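Local structure of response regulator receiver protein (Pseudoalteromonas atlantica T6c, 3KTO) at residues I8-V12 against F42-S48; L11-Q15 against H59-K63; I68-E72 against R97-A103. The protein probably serves as a CheY-like receiver in bacterial signal transduction and transcription regulation. All coordinates share one frame; numbering follows the deposited sequence.

How the contacts relate
All three contacts lie in one receiver domain of the CheY fold, a parallel sheet with helices on both faces. Contacts 1 and 2 start from strand 8-12 and share Leu11 and Val12: contact 1 leads to the loop after helix 39-42, and contact 2 to the loop after strand 51-57. Contact 3 comes later in the chain and joins helices 66-76 and 92-100. Contact 2 has its centre about 14 Å from those of contacts 1 and 3, which are themselves about 16 Å apart. Leu70 of helix 66-76 touches Val12, Phe42 and Met43, so this helix links the strand and the end of helix 39-42 to the helix pair of contact 3.

Contact 1: residues I8-V12 against F42-S48; sequences IIYLV and FMRQQIS
Tyr10 and Phe42 form an offset edge-to-face pair, with ring centroids 5.5 Å apart and planes 63° apart. The edge of Phe42 is turned toward the face of Tyr10, its CE1 coming to 3.7 Å from Tyr10 CD2. Phe42 reaches the strand because its CG stands anti to the backbone N (chi1 175°).

The polar part sits at the other end of the tyrosine. Ser48 N donates to Tyr10 OH over 2.8 Å, nearly straight at 163° and approaching in the plane of the ring. Ser48 OG is engaged elsewhere, accepting from Asp50 N. Within the loop, Phe42 to Gln45 form a type I turn, and Gln45 NE2 bonds to Gln46 O at 3.2 Å from above the carbonyl plane.

Apolar contacts fill in around these. Val12 CG2 meets Phe42 CG at 4.0 Å, and Ile47 CG2 lies at the edge of the tyrosine ring, 4.2 Å from Tyr10 CE2. The Ile8 CD1 methyl lies beside the serine hydroxymethyl, 4.1 Å from Ser48 CB. A phenylalanine in place of Tyr10 would probably keep the ring pair but leave Ser48 N without its acceptor and the end of the loop freer to shift. One amphipathic side chain thus serves both halves of the loop, its ring packing near the helix end and its hydroxyl receiving the backbone just before strand 51-57.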
ATOM      1  N   ILE A   8      22.229   5.726 -17.528  1.00 35.86           N
ATOM      2  CA  ILE A   8      21.450   4.798 -16.726  1.00 33.34           C
ATOM      3  C   ILE A   8      21.035   5.372 -15.381  1.00 30.55           C
ATOM      4  O   ILE A   8      21.815   6.053 -14.724  1.00 28.45           O
ATOM      5  CB  ILE A   8      22.263   3.523 -16.443  1.00 34.76           C
ATOM      6  CG1 ILE A   8      22.899   3.019 -17.742  1.00 37.27           C
ATOM      7  CG2 ILE A   8      21.367   2.460 -15.821  1.00 36.30           C
ATOM      8  CD1 ILE A   8      23.845   1.859 -17.553  1.00 36.83           C
ATOM      9  N   ILE A   9      19.797   5.095 -14.984  1.00 29.06           N
ATOM     10  CA  ILE A   9      19.290   5.521 -13.685  1.00 23.84           C
ATOM     11  C   ILE A   9      18.804   4.265 -12.984  1.00 23.93           C
ATOM     12  O   ILE A   9      17.938   3.553 -13.491  1.00 24.66           O
ATOM     13  CB  ILE A   9      18.125   6.521 -13.788  1.00 25.37           C
ATOM     14  CG1 ILE A   9      18.653   7.888 -14.228  1.00 24.75           C
ATOM     15  CG2 ILE A   9      17.421   6.651 -12.427  1.00 24.20           C
ATOM     16  CD1 ILE A   9      17.629   8.999 -14.135  1.00 27.29           C
ATOM     17  N   TYR A  10      19.382   3.987 -11.824  1.00 22.12           N
ATOM     18  CA  TYR A  10      19.017   2.813 -11.053  1.00 22.75           C
ATOM     19  C   TYR A  10      17.806   3.084 -10.174  1.00 22.81           C
ATOM     20  O   TYR A  10      17.777   4.073  -9.432  1.00 22.61           O
ATOM     21  CB  TYR A  10      20.182   2.376 -10.157  1.00 24.67           C
ATOM     22  CG  TYR A  10      21.436   1.973 -10.903  1.00 26.03           C
ATOM     23  CD1 TYR A  10      21.403   0.967 -11.866  1.00 27.25           C
ATOM     24  CD2 TYR A  10      22.658   2.587 -10.631  1.00 26.97           C
ATOM     25  CE1 TYR A  10      22.559   0.579 -12.545  1.00 28.26           C
ATOM     26  CE2 TYR A  10      23.821   2.208 -11.301  1.00 28.64           C
ATOM     27  CZ  TYR A  10      23.762   1.202 -12.257  1.00 30.57           C
ATOM     28  OH  TYR A  10      24.906   0.822 -12.924  1.00 33.21           O
ATOM     29  N   LEU A  11      16.815   2.202 -10.260  1.00 20.26           N
ATOM     30  CA  LEU A  11      15.615   2.309  -9.442  1.00 18.65           C
ATOM     31  C   LEU A  11      15.608   1.146  -8.447  1.00 17.92           C
ATOM     32  O   LEU A  11      15.666  -0.017  -8.838  1.00 17.40           O
ATOM     33  CB  LEU A  11      14.352   2.258 -10.309  1.00 20.52           C
ATOM     34  CG  LEU A  11      13.009   2.137  -9.567  1.00 23.35           C
ATOM     35  CD1 LEU A  11      12.838   3.280  -8.573  1.00 22.65           C
ATOM     36  CD2 LEU A  11      11.867   2.141 -10.566  1.00 25.84           C
ATOM     37  N   VAL A  12      15.573   1.464  -7.157  1.00 15.64           N
ATOM     38  CA  VAL A  12      15.532   0.439  -6.119  1.00 14.79           C
ATOM     39  C   VAL A  12      14.188   0.621  -5.406  1.00 17.00           C
ATOM     40  O   VAL A  12      13.960   1.621  -4.724  1.00 13.77           O
ATOM     41  CB  VAL A  12      16.699   0.608  -5.126  1.00 14.72           C
ATOM     42  CG1 VAL A  12      16.796  -0.603  -4.225  1.00 16.44           C
ATOM     43  CG2 VAL A  12      18.003   0.796  -5.879  1.00 15.32           C
ATOM     44  N   PHE A  42      20.667  -4.596  -5.192  1.00 27.31           N
ATOM     45  CA  PHE A  42      21.391  -3.482  -5.788  1.00 26.82           C
ATOM     46  C   PHE A  42      22.859  -3.474  -5.385  1.00 29.45           C
ATOM     47  O   PHE A  42      23.716  -3.092  -6.176  1.00 30.30           O
ATOM     48  CB  PHE A  42      20.792  -2.139  -5.380  1.00 23.91           C
ATOM     49  CG  PHE A  42      21.588  -0.968  -5.871  1.00 22.86           C
ATOM     50  CD1 PHE A  42      21.567  -0.615  -7.220  1.00 23.00           C
ATOM     51  CD2 PHE A  42      22.419  -0.266  -5.005  1.00 22.32           C
ATOM     52  CE1 PHE A  42      22.367   0.420  -7.702  1.00 22.87           C
ATOM     53  CE2 PHE A  42      23.223   0.767  -5.476  1.00 22.81           C
ATOM     54  CZ  PHE A  42      23.196   1.110  -6.833  1.00 25.76           C
HETATM   55  N   MSE A  43      23.140  -3.868  -4.146  1.00 31.45           N
HETATM   56  CA  MSE A  43      24.513  -3.878  -3.652  1.00 35.86           C
HETATM   57  C   MSE A  43      25.400  -4.908  -4.341  1.00 37.39           C
HETATM   58  O   MSE A  43      26.613  -4.910  -4.146  1.00 36.35           O
HETATM   59  CB  MSE A  43      24.536  -4.096  -2.137  1.00 37.01           C
HETATM   60  CG  MSE A  43      24.041  -2.902  -1.351  1.00 40.31           C
HETATM   61 SE   MSE A  43      25.040  -1.304  -1.749  1.00 47.43          SE
HETATM   62  CE  MSE A  43      25.649  -0.930   0.057  1.00 43.08           C
ATOM     63  N   ARG A  44      24.800  -5.777  -5.149  1.00 39.66           N
ATOM     64  CA  ARG A  44      25.558  -6.793  -5.882  1.00 41.32           C
ATOM     65  C   ARG A  44      25.852  -6.261  -7.275  1.00 42.75           C
ATOM     66  O   ARG A  44      26.568  -6.884  -8.056  1.00 42.16           O
ATOM     67  CB  ARG A  44      24.744  -8.081  -6.017  1.00 42.94           C
ATOM     68  CG  ARG A  44      24.636  -8.914  -4.760  1.00 44.84           C
ATOM     69  CD  ARG A  44      23.712 -10.093  -5.003  1.00 48.30           C
ATOM     70  NE  ARG A  44      23.787 -11.101  -3.949  1.00 52.29           N
ATOM     71  CZ  ARG A  44      23.597 -10.857  -2.657  1.00 54.91           C
ATOM     72  NH1 ARG A  44      23.317  -9.628  -2.241  1.00 57.21           N
ATOM     73  NH2 ARG A  44      23.676 -11.848  -1.777  1.00 55.42           N
ATOM     74  N   GLN A  45      25.286  -5.098  -7.570  1.00 43.66           N
ATOM     75  CA  GLN A  45      25.433  -4.466  -8.871  1.00 45.65           C
ATOM     76  C   GLN A  45      26.691  -3.632  -8.996  1.00 47.08           C
ATOM     77  O   GLN A  45      26.983  -2.799  -8.143  1.00 47.73           O
ATOM     78  CB  GLN A  45      24.214  -3.586  -9.146  1.00 45.61           C
ATOM     79  CG  GLN A  45      24.263  -2.811 -10.450  1.00 46.47           C
ATOM     80  CD  GLN A  45      24.279  -3.716 -11.661  1.00 46.63           C
ATOM     81  OE1 GLN A  45      23.451  -4.614 -11.785  1.00 44.79           O
ATOM     82  NE2 GLN A  45      25.218  -3.478 -12.567  1.00 47.08           N
ATOM     83  N   GLN A  46      27.436  -3.860 -10.070  1.00 48.91           N
ATOM     84  CA  GLN A  46      28.650  -3.100 -10.320  1.00 50.75           C
ATOM     85  C   GLN A  46      28.182  -1.746 -10.845  1.00 49.32           C
ATOM     86  O   GLN A  46      27.713  -1.640 -11.978  1.00 49.12           O
ATOM     87  CB  GLN A  46      29.513  -3.809 -11.372  1.00 53.91           C
ATOM     88  CG  GLN A  46      30.964  -4.054 -10.953  1.00 58.85           C
ATOM     89  CD  GLN A  46      31.779  -2.776 -10.798  1.00 61.61           C
ATOM     90  OE1 GLN A  46      32.983  -2.824 -10.531  1.00 62.14           O
ATOM     91  NE2 GLN A  46      31.126  -1.628 -10.965  1.00 62.81           N
ATOM     92  N   ILE A  47      28.285  -0.715 -10.011  1.00 48.86           N
ATOM     93  CA  ILE A  47      27.848   0.613 -10.414  1.00 47.53           C
ATOM     94  C   ILE A  47      28.523   1.012 -11.714  1.00 47.33           C
ATOM     95  O   ILE A  47      29.744   1.155 -11.776  1.00 46.97           O
ATOM     96  CB  ILE A  47      28.149   1.658  -9.330  1.00 47.51           C
ATOM     97  CG1 ILE A  47      27.484   1.233  -8.015  1.00 48.90           C
ATOM     98  CG2 ILE A  47      27.625   3.022  -9.767  1.00 46.90           C
ATOM     99  CD1 ILE A  47      27.585   2.251  -6.897  1.00 49.46           C
ATOM    100  N   SER A  48      27.712   1.184 -12.752  1.00 46.37           N
ATOM    101  CA  SER A  48      28.200   1.542 -14.075  1.00 46.77           C
ATOM    102  C   SER A  48      28.676   2.983 -14.206  1.00 47.80           C
ATOM    103  O   SER A  48      28.178   3.882 -13.525  1.00 47.88           O
ATOM    104  CB  SER A  48      27.107   1.277 -15.110  1.00 45.78           C
ATOM    105  OG  SER A  48      27.513   1.715 -16.393  1.00 45.97           O
TER

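Contact 2: residues L11-Q15 against H59-K63; sequences LVDHQ and HLEDK
At the mouth of the receiver-domain pocket, where the C-terminal ends of the parallel strands open into loops, the ring of His14 lies against the backbone of Leu60, Glu61 and Asp62. By comparison with CheY-like relatives, Asp13 and His14 hold the positions of the acidic pair after the first strand, and Glu57 that of the usual phosphoacceptor aspartate. The carbonyl corresponding to His59 O helps bind magnesium in such relatives.

The loop meets one face of the imidazole. Glu61 N sits 3.1 Å above the ring plane, offset toward the rim, with Leu60 C and Asp62 N farther along the same face. On the opposite face lies Gln15 CG, so the ring is sandwiched between the loop and its own chain neighbour. Its chi1 of 63° places CG between the backbone N and the carbonyl carbon, swinging the ring over to the loop. His14 CE1 comes to 3.3 Å from His59 O, while His14 N is buried without a polar partner in the model.

Asp13 turns the other way. Its OD1 accepts from Gln15 N at 2.7 Å on the anti side of the carboxylate, an Asx turn leading into helix 16-26, for which Gln15 is the N-cap residue. Asp13 OD2 makes a salt bridge to Lys109. The facing loop is braced by Asp62 N to His59 O (3.0 Å), and Asp62 also makes backbone hydrogen bonds to a second subunit.

Leu60 packs against the end of the strand: its CD2 rests 3.7 Å from Asp13 CA, and its CD1 lies 3.8 Å from Val12 CG1.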
ATOM      1  N   LEU A  11      16.815   2.202 -10.260  1.00 20.26           N
ATOM      2  CA  LEU A  11      15.615   2.309  -9.442  1.00 18.65           C
ATOM      3  C   LEU A  11      15.608   1.146  -8.447  1.00 17.92           C
ATOM      4  O   LEU A  11      15.666  -0.017  -8.838  1.00 17.40           O
ATOM      5  CB  LEU A  11      14.352   2.258 -10.309  1.00 20.52           C
ATOM      6  CG  LEU A  11      13.009   2.137  -9.567  1.00 23.35           C
ATOM      7  CD1 LEU A  11      12.838   3.280  -8.573  1.00 22.65           C
ATOM      8  CD2 LEU A  11      11.867   2.141 -10.566  1.00 25.84           C
ATOM      9  N   VAL A  12      15.573   1.464  -7.157  1.00 15.64           N
ATOM     10  CA  VAL A  12      15.532   0.439  -6.119  1.00 14.79           C
ATOM     11  C   VAL A  12      14.188   0.621  -5.406  1.00 17.00           C
ATOM     12  O   VAL A  12      13.960   1.621  -4.724  1.00 13.77           O
ATOM     13  CB  VAL A  12      16.699   0.608  -5.126  1.00 14.72           C
ATOM     14  CG1 VAL A  12      16.796  -0.603  -4.225  1.00 16.44           C
ATOM     15  CG2 VAL A  12      18.003   0.796  -5.879  1.00 15.32           C
ATOM     16  N   ASP A  13      13.302  -0.350  -5.588  1.00 15.84           N
ATOM     17  CA  ASP A  13      11.965  -0.296  -5.019  1.00 17.50           C
ATOM     18  C   ASP A  13      11.464  -1.737  -4.964  1.00 19.07           C
ATOM     19  O   ASP A  13      11.504  -2.439  -5.973  1.00 22.54           O
ATOM     20  CB  ASP A  13      11.072   0.547  -5.945  1.00 16.46           C
ATOM     21  CG  ASP A  13       9.686   0.796  -5.375  1.00 20.53           C
ATOM     22  OD1 ASP A  13       9.147  -0.095  -4.691  1.00 23.12           O
ATOM     23  OD2 ASP A  13       9.125   1.883  -5.634  1.00 21.47           O
ATOM     24  N   HIS A  14      10.995  -2.171  -3.800  1.00 19.16           N
ATOM     25  CA  HIS A  14      10.502  -3.538  -3.629  1.00 21.97           C
ATOM     26  C   HIS A  14       9.100  -3.768  -4.201  1.00 25.26           C
ATOM     27  O   HIS A  14       8.619  -4.901  -4.244  1.00 26.18           O
ATOM     28  CB  HIS A  14      10.490  -3.904  -2.149  1.00 21.20           C
ATOM     29  CG  HIS A  14       9.569  -3.055  -1.335  1.00 21.63           C
ATOM     30  ND1 HIS A  14       9.807  -1.720  -1.101  1.00 19.66           N
ATOM     31  CD2 HIS A  14       8.378  -3.332  -0.754  1.00 22.68           C
ATOM     32  CE1 HIS A  14       8.803  -1.210  -0.408  1.00 22.89           C
ATOM     33  NE2 HIS A  14       7.922  -2.168  -0.186  1.00 20.31           N
ATOM     34  N   GLN A  15       8.439  -2.698  -4.630  1.00 25.13           N
ATOM     35  CA  GLN A  15       7.103  -2.826  -5.192  1.00 28.36           C
ATOM     36  C   GLN A  15       7.154  -3.101  -6.692  1.00 28.45           C
ATOM     37  O   GLN A  15       7.556  -2.241  -7.476  1.00 26.51           O
ATOM     38  CB  GLN A  15       6.294  -1.559  -4.922  1.00 29.20           C
ATOM     39  CG  GLN A  15       5.820  -1.426  -3.480  1.00 36.94           C
ATOM     40  CD  GLN A  15       4.840  -2.525  -3.086  1.00 40.77           C
ATOM     41  OE1 GLN A  15       3.916  -2.848  -3.835  1.00 43.24           O
ATOM     42  NE2 GLN A  15       5.030  -3.092  -1.900  1.00 42.38           N
ATOM     43  N   HIS A  59      11.421   3.245   2.163  1.00 11.06           N
ATOM     44  CA  HIS A  59      11.172   2.131   3.076  1.00 13.70           C
ATOM     45  C   HIS A  59      11.164   0.767   2.392  1.00 15.16           C
ATOM     46  O   HIS A  59      10.139   0.080   2.366  1.00 14.78           O
ATOM     47  CB  HIS A  59       9.839   2.363   3.784  1.00 12.96           C
ATOM     48  CG  HIS A  59       9.680   3.750   4.321  1.00 13.01           C
ATOM     49  ND1 HIS A  59      10.613   4.342   5.143  1.00 14.93           N
ATOM     50  CD2 HIS A  59       8.695   4.664   4.149  1.00 16.34           C
ATOM     51  CE1 HIS A  59      10.210   5.561   5.457  1.00 16.65           C
ATOM     52  NE2 HIS A  59       9.048   5.781   4.865  1.00 15.00           N
ATOM     53  N   LEU A  60      12.311   0.392   1.840  1.00 15.27           N
ATOM     54  CA  LEU A  60      12.448  -0.882   1.146  1.00 16.41           C
ATOM     55  C   LEU A  60      11.998  -2.051   2.014  1.00 18.03           C
ATOM     56  O   LEU A  60      12.383  -2.161   3.178  1.00 17.34           O
ATOM     57  CB  LEU A  60      13.899  -1.073   0.696  1.00 16.57           C
ATOM     58  CG  LEU A  60      14.338  -0.098  -0.399  1.00 14.82           C
ATOM     59  CD1 LEU A  60      15.855  -0.108  -0.527  1.00 15.50           C
ATOM     60  CD2 LEU A  60      13.677  -0.470  -1.719  1.00 14.31           C
ATOM     61  N   GLU A  61      11.159  -2.902   1.434  1.00 18.31           N
ATOM     62  CA  GLU A  61      10.613  -4.072   2.110  1.00 20.98           C
ATOM     63  C   GLU A  61       9.915  -3.754   3.432  1.00 22.15           C
ATOM     64  O   GLU A  61       9.836  -4.592   4.326  1.00 22.37           O
ATOM     65  CB  GLU A  61      11.714  -5.120   2.317  1.00 25.36           C
ATOM     66  CG  GLU A  61      12.377  -5.517   1.004  1.00 29.04           C
ATOM     67  CD  GLU A  61      13.112  -6.843   1.069  1.00 33.03           C
ATOM     68  OE1 GLU A  61      13.948  -7.029   1.977  1.00 32.13           O
ATOM     69  OE2 GLU A  61      12.857  -7.699   0.197  1.00 34.35           O
ATOM     70  N   ASP A  62       9.386  -2.540   3.540  1.00 21.40           N
ATOM     71  CA  ASP A  62       8.678  -2.122   4.744  1.00 24.29           C
ATOM     72  C   ASP A  62       9.586  -1.911   5.960  1.00 23.03           C
ATOM     73  O   ASP A  62       9.107  -1.838   7.095  1.00 23.76           O
ATOM     74  CB  ASP A  62       7.567  -3.124   5.066  1.00 28.50           C
ATOM     75  CG  ASP A  62       6.205  -2.461   5.196  1.00 32.19           C
ATOM     76  OD1 ASP A  62       6.013  -1.365   4.625  1.00 35.12           O
ATOM     77  OD2 ASP A  62       5.322  -3.045   5.859  1.00 35.68           O
ATOM     78  N   LYS A  63      10.892  -1.821   5.707  1.00 20.12           N
ATOM     79  CA  LYS A  63      11.884  -1.552   6.748  1.00 20.72           C
ATOM     80  C   LYS A  63      12.059  -0.035   6.721  1.00 17.46           C
ATOM     81  O   LYS A  63      12.672   0.507   5.812  1.00 17.07           O
ATOM     82  CB  LYS A  63      13.216  -2.235   6.429  1.00 24.44           C
ATOM     83  CG  LYS A  63      13.255  -3.714   6.776  1.00 31.54           C
ATOM     84  CD  LYS A  63      12.336  -4.541   5.907  1.00 37.15           C
ATOM     85  CE  LYS A  63      12.305  -5.995   6.380  1.00 38.97           C
ATOM     86  NZ  LYS A  63      13.676  -6.529   6.609  1.00 39.35           N
TER

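Contact 3: residues I68-E72 against R97-A103; sequences IELLE and RAMRASA
Arg97 grips the carboxylate of Glu72 side-on with two nitrogens, and a water ties the same carboxylate back to the arginine's own backbone. Arg97 NE donates to Glu72 OE2 at 2.9 Å and Arg97 NH2 to Glu72 OE1 at 3.0 Å, both bonds nearly straight. Both oxygens lie close to the guanidinium plane, yet the carboxylate is turned 36° against it: OE1 is met on its syn side, whereas OE2 is approached from above the carboxylate plane. The water donates to Glu72 OE2 at 2.7 Å and to Arg97 O at 2.6 Å. Arg97 NH1 has a further salt-bridge partner in Asp65, so the guanidinium is shared between two acids and its rotation is probably well fixed.

The arginine chain is fully extended from CG to NE, with CG anti to the backbone N (chi1 178°), and it passes Ile68, whose CG2 is 3.6 Å from Arg97 CG. Beneath the charged pair the packing is apolar. Ala101 CB lies 3.7 Å from Glu72 CG and 3.8 Å from Leu71 CD2, its small methyl letting the backbones draw close. Helix 92-100 ends here in a Schellman motif, with Ser102 at positive phi and Ala103 N bonded to Ala98 O.

The contact therefore joins the middle of helix 66-76 to the C-terminal end of helix 92-100. Toward the sheet, Leu71 packs on Thr83 and Val85 of strand 83-87, and Ala98 on Phe106 of strand 105-108.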
ATOM      1  N   ILE A  68      16.876   5.085   2.604  1.00 13.04           N
ATOM      2  CA  ILE A  68      17.695   6.247   2.930  1.00 13.40           C
ATOM      3  C   ILE A  68      19.036   5.761   3.479  1.00 13.86           C
ATOM      4  O   ILE A  68      20.078   6.342   3.197  1.00 19.65           O
ATOM      5  CB  ILE A  68      16.977   7.146   3.962  1.00 15.65           C
ATOM      6  CG1 ILE A  68      15.688   7.688   3.340  1.00 16.02           C
ATOM      7  CG2 ILE A  68      17.875   8.304   4.377  1.00 16.53           C
ATOM      8  CD1 ILE A  68      14.734   8.328   4.344  1.00 16.39           C
ATOM      9  N   GLU A  69      19.004   4.687   4.255  1.00 16.77           N
ATOM     10  CA  GLU A  69      20.235   4.119   4.805  1.00 17.96           C
ATOM     11  C   GLU A  69      21.122   3.706   3.615  1.00 18.92           C
ATOM     12  O   GLU A  69      22.336   3.923   3.611  1.00 19.21           O
ATOM     13  CB  GLU A  69      19.888   2.914   5.680  1.00 22.14           C
ATOM     14  CG  GLU A  69      21.060   2.276   6.384  1.00 30.59           C
ATOM     15  CD  GLU A  69      20.630   1.123   7.268  1.00 34.94           C
ATOM     16  OE1 GLU A  69      19.974   0.199   6.753  1.00 37.78           O
ATOM     17  OE2 GLU A  69      20.945   1.139   8.477  1.00 38.84           O
ATOM     18  N   LEU A  70      20.505   3.117   2.595  1.00 18.72           N
ATOM     19  CA  LEU A  70      21.246   2.721   1.404  1.00 17.94           C
ATOM     20  C   LEU A  70      21.927   3.955   0.818  1.00 18.84           C
ATOM     21  O   LEU A  70      23.108   3.920   0.488  1.00 19.10           O
ATOM     22  CB  LEU A  70      20.310   2.104   0.361  1.00 15.04           C
ATOM     23  CG  LEU A  70      20.914   1.829  -1.020  1.00 15.34           C
ATOM     24  CD1 LEU A  70      22.118   0.893  -0.910  1.00 17.01           C
ATOM     25  CD2 LEU A  70      19.841   1.213  -1.901  1.00 16.18           C
ATOM     26  N   LEU A  71      21.180   5.049   0.694  1.00 17.87           N
ATOM     27  CA  LEU A  71      21.747   6.286   0.157  1.00 18.18           C
ATOM     28  C   LEU A  71      22.921   6.746   1.024  1.00 18.38           C
ATOM     29  O   LEU A  71      23.974   7.105   0.510  1.00 18.21           O
ATOM     30  CB  LEU A  71      20.683   7.401   0.104  1.00 18.13           C
ATOM     31  CG  LEU A  71      21.175   8.802  -0.280  1.00 17.31           C
ATOM     32  CD1 LEU A  71      21.984   8.755  -1.577  1.00 17.72           C
ATOM     33  CD2 LEU A  71      19.960   9.723  -0.445  1.00 18.36           C
ATOM     34  N   GLU A  72      22.728   6.742   2.338  1.00 18.31           N
ATOM     35  CA  GLU A  72      23.780   7.163   3.260  1.00 20.17           C
ATOM     36  C   GLU A  72      25.037   6.298   3.092  1.00 20.64           C
ATOM     37  O   GLU A  72      26.155   6.806   3.097  1.00 21.62           O
ATOM     38  CB  GLU A  72      23.274   7.087   4.702  1.00 20.89           C
ATOM     39  CG  GLU A  72      22.063   7.988   4.957  1.00 21.90           C
ATOM     40  CD  GLU A  72      21.457   7.815   6.342  1.00 22.08           C
ATOM     41  OE1 GLU A  72      21.648   6.752   6.961  1.00 22.34           O
ATOM     42  OE2 GLU A  72      20.762   8.743   6.801  1.00 23.36           O
ATOM     43  N   ARG A  97      15.823  13.292   7.170  1.00 14.92           N
ATOM     44  CA  ARG A  97      16.963  12.389   7.074  1.00 16.39           C
ATOM     45  C   ARG A  97      17.372  12.229   5.604  1.00 15.66           C
ATOM     46  O   ARG A  97      18.556  12.169   5.275  1.00 17.02           O
ATOM     47  CB  ARG A  97      16.600  11.034   7.672  1.00 16.60           C
ATOM     48  CG  ARG A  97      17.709  10.022   7.583  1.00 19.62           C
ATOM     49  CD  ARG A  97      17.303   8.705   8.225  1.00 19.21           C
ATOM     50  NE  ARG A  97      18.416   7.763   8.206  1.00 19.38           N
ATOM     51  CZ  ARG A  97      18.392   6.575   8.794  1.00 17.45           C
ATOM     52  NH1 ARG A  97      17.309   6.176   9.450  1.00 16.28           N
ATOM     53  NH2 ARG A  97      19.452   5.788   8.721  1.00 21.65           N
ATOM     54  N   ALA A  98      16.376  12.168   4.726  1.00 15.03           N
ATOM     55  CA  ALA A  98      16.608  12.029   3.298  1.00 14.49           C
ATOM     56  C   ALA A  98      17.382  13.222   2.763  1.00 15.80           C
ATOM     57  O   ALA A  98      18.363  13.055   2.031  1.00 17.65           O
ATOM     58  CB  ALA A  98      15.285  11.904   2.570  1.00 16.10           C
HETATM   59  N   MSE A  99      16.949  14.426   3.128  1.00 13.91           N
HETATM   60  CA  MSE A  99      17.630  15.625   2.659  1.00 16.08           C
HETATM   61  C   MSE A  99      19.063  15.704   3.204  1.00 17.51           C
HETATM   62  O   MSE A  99      19.976  16.098   2.485  1.00 18.59           O
HETATM   63  CB  MSE A  99      16.828  16.890   3.017  1.00 18.35           C
HETATM   64  CG  MSE A  99      15.419  16.962   2.363  1.00 20.80           C
HETATM   65 SE   MSE A  99      15.315  16.430   0.486  1.00 31.20          SE
HETATM   66  CE  MSE A  99      15.120  14.577   0.761  1.00 34.29           C
ATOM     67  N   ARG A 100      19.270  15.315   4.459  1.00 16.47           N
ATOM     68  CA  ARG A 100      20.624  15.336   5.012  1.00 18.33           C
ATOM     69  C   ARG A 100      21.490  14.265   4.354  1.00 19.33           C
ATOM     70  O   ARG A 100      22.714  14.338   4.391  1.00 20.31           O
ATOM     71  CB  ARG A 100      20.594  15.100   6.523  1.00 18.91           C
ATOM     72  CG  ARG A 100      20.198  16.331   7.311  1.00 22.19           C
ATOM     73  CD  ARG A 100      20.020  16.027   8.781  1.00 24.45           C
ATOM     74  NE  ARG A 100      19.826  17.248   9.553  1.00 23.52           N
ATOM     75  CZ  ARG A 100      19.188  17.291  10.715  1.00 27.04           C
ATOM     76  NH1 ARG A 100      18.684  16.178  11.232  1.00 26.63           N
ATOM     77  NH2 ARG A 100      19.053  18.441  11.362  1.00 27.15           N
ATOM     78  N   ALA A 101      20.851  13.264   3.762  1.00 19.68           N
ATOM     79  CA  ALA A 101      21.581  12.185   3.108  1.00 21.97           C
ATOM     80  C   ALA A 101      21.925  12.581   1.674  1.00 21.76           C
ATOM     81  O   ALA A 101      22.363  11.748   0.880  1.00 23.49           O
ATOM     82  CB  ALA A 101      20.752  10.905   3.126  1.00 21.54           C
ATOM     83  N   SER A 102      21.698  13.856   1.363  1.00 21.37           N
ATOM     84  CA  SER A 102      21.979  14.451   0.059  1.00 20.96           C
ATOM     85  C   SER A 102      20.979  14.184  -1.062  1.00 20.54           C
ATOM     86  O   SER A 102      21.275  14.448  -2.224  1.00 20.24           O
ATOM     87  CB  SER A 102      23.371  14.049  -0.431  1.00 24.39           C
ATOM     88  OG  SER A 102      23.342  12.765  -1.035  1.00 29.46           O
ATOM     89  N   ALA A 103      19.804  13.667  -0.735  1.00 18.34           N
ATOM     90  CA  ALA A 103      18.803  13.406  -1.768  1.00 17.45           C
ATOM     91  C   ALA A 103      18.532  14.684  -2.560  1.00 19.51           C
ATOM     92  O   ALA A 103      18.462  15.764  -1.983  1.00 19.15           O
ATOM     93  CB  ALA A 103      17.511  12.909  -1.125  1.00 15.83           C
TER
HETATM   94  O   HOH W   1      20.557  11.417   6.703  1.00 18.98           O